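Local coordinates for protein FucU (Bifidobacterium longum subsp. infantis, PDB 3MVK) that probably interconverts the anomers of L-fucose, and the pyranose and furanose forms of D-ribose, as an RbsD/FucU family sugar mutarotase, at residues D24-A29 with L137-G142. Numbering follows the deposited sequence.
Sequences DQLVIA and LILQKG
L26 and L139 pair backbone to backbone where strands 25-29 and 137-140 run antiparallel, at the centre of the mixed sheet of the RbsD/FucU fold. Strand 124-128 flanks 25-29 on its other edge, and strand 73-76 flanks 137-140. L26 N gives a hydrogen bond to L139 O, and L139 N returns one to L26 O; I28 and L137 repeat the exchange. On the face of L26, I28, L137 and L139, the tip of L139 is the bump. Its CD1 rests against both L26 CD1, at 4.1 Å, and I28 CD1, at 4.2 Å, in the notch these two methyls form. L26 and L139 lie side by side. L56 of helix 52-60 packs on I28, L137 and L139.

The other face carries Q25, V27, I138 and Q140. V27 CG2 touches I138 CG1 at 4.2 Å. I138 CG2, anti to its own backbone N, lies 3.5 Å from Q25 OE1. Helix 112-119 lies over this face, and its Q118 NE2 hydrogen-bonds Q25 OE1. Q25 NE2 gives a hydrogen bond of 2.8 Å to Q140 OE1. An alanine in place of Q25 would probably leave Q140 OE1 without its amide donor and open a gap beside I138 CG2. Q140 NE2 is hydrogen-bonded to D66 OD2. The two glutamine amides are nearly coplanar, 20° apart, and Q25 NE2 meets Q140 OE1 in the carbonyl plane, with an N-H...O angle of 164°.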
# COMPACT_ATOMS: atom_id res chain seq x y z
N ASP G 24 27.09 4.02 7.52
CA ASP G 24 26.12 3.02 7.06
C ASP G 24 26.83 1.74 6.66
O ASP G 24 27.97 1.78 6.18
CB ASP G 24 25.32 3.52 5.84
CG ASP G 24 24.15 4.41 6.22
OD1 ASP G 24 23.58 4.26 7.32
OD2 ASP G 24 23.79 5.26 5.38
N GLN G 25 26.15 0.62 6.87
CA GLN G 25 26.70 -0.71 6.54
C GLN G 25 25.85 -1.45 5.52
O GLN G 25 24.62 -1.32 5.47
CB GLN G 25 26.82 -1.57 7.80
CG GLN G 25 27.85 -1.03 8.76
CD GLN G 25 27.95 -1.83 10.04
OE1 GLN G 25 27.19 -2.77 10.25
NE2 GLN G 25 28.89 -1.45 10.91
N LEU G 26 26.52 -2.24 4.68
CA LEU G 26 25.81 -3.20 3.87
C LEU G 26 26.45 -4.57 4.08
O LEU G 26 27.60 -4.68 4.53
CB LEU G 26 25.83 -2.80 2.39
CG LEU G 26 27.18 -2.73 1.67
CD1 LEU G 26 27.75 -4.13 1.36
CD2 LEU G 26 27.06 -1.94 0.38
N VAL G 27 25.70 -5.61 3.76
CA VAL G 27 26.20 -6.96 3.92
C VAL G 27 26.26 -7.62 2.54
O VAL G 27 25.27 -7.63 1.81
CB VAL G 27 25.24 -7.81 4.78
CG1 VAL G 27 25.76 -9.25 4.92
CG2 VAL G 27 25.06 -7.20 6.18
N ILE G 28 27.42 -8.17 2.20
CA ILE G 28 27.49 -9.10 1.06
C ILE G 28 27.25 -10.47 1.65
O ILE G 28 28.09 -10.97 2.42
CB ILE G 28 28.87 -9.04 0.35
CG1 ILE G 28 29.17 -7.61 -0.11
CG2 ILE G 28 28.91 -10.05 -0.83
CD1 ILE G 28 30.54 -7.41 -0.68
N ALA G 29 26.10 -11.05 1.34
CA ALA G 29 25.65 -12.30 1.95
C ALA G 29 26.05 -13.44 1.03
O ALA G 29 25.77 -13.39 -0.17
CB ALA G 29 24.12 -12.27 2.16
N LEU G 137 30.28 -10.70 4.19
CA LEU G 137 31.15 -9.57 4.49
C LEU G 137 30.32 -8.33 4.73
O LEU G 137 29.54 -7.93 3.86
CB LEU G 137 32.15 -9.36 3.34
CG LEU G 137 33.32 -8.39 3.55
CD1 LEU G 137 34.34 -8.92 4.55
CD2 LEU G 137 34.00 -8.09 2.22
N ILE G 138 30.48 -7.76 5.92
CA ILE G 138 29.87 -6.44 6.23
C ILE G 138 30.84 -5.34 5.86
O ILE G 138 32.02 -5.42 6.21
CB ILE G 138 29.49 -6.30 7.72
CG1 ILE G 138 28.69 -7.54 8.20
CG2 ILE G 138 28.69 -4.99 7.96
CD1 ILE G 138 28.24 -7.50 9.70
N LEU G 139 30.37 -4.31 5.15
CA LEU G 139 31.20 -3.17 4.75
C LEU G 139 30.61 -1.90 5.33
O LEU G 139 29.39 -1.72 5.27
CB LEU G 139 31.22 -3.02 3.24
CG LEU G 139 31.83 -4.16 2.42
CD1 LEU G 139 31.81 -3.76 0.96
CD2 LEU G 139 33.27 -4.40 2.89
N GLN G 140 31.45 -1.05 5.92
CA GLN G 140 31.00 0.22 6.48
C GLN G 140 31.50 1.38 5.63
O GLN G 140 32.70 1.48 5.33
CB GLN G 140 31.51 0.41 7.91
CG GLN G 140 30.95 1.66 8.59
CD GLN G 140 31.18 1.63 10.07
OE1 GLN G 140 30.70 0.74 10.78
NE2 GLN G 140 31.93 2.62 10.58
N LYS G 141 30.59 2.29 5.27
CA LYS G 141 30.93 3.34 4.33
C LYS G 141 31.68 4.49 4.99
O LYS G 141 31.35 4.91 6.09
CB LYS G 141 29.68 3.88 3.63
CG LYS G 141 30.01 4.82 2.45
CD LYS G 141 28.71 5.18 1.71
CE LYS G 141 29.01 6.04 0.50
NZ LYS G 141 27.80 6.47 -0.28
N GLY G 142 32.69 4.97 4.27
CA GLY G 142 33.45 6.10 4.72
C GLY G 142 32.95 7.42 4.15
O GLY G 142 31.79 7.54 3.76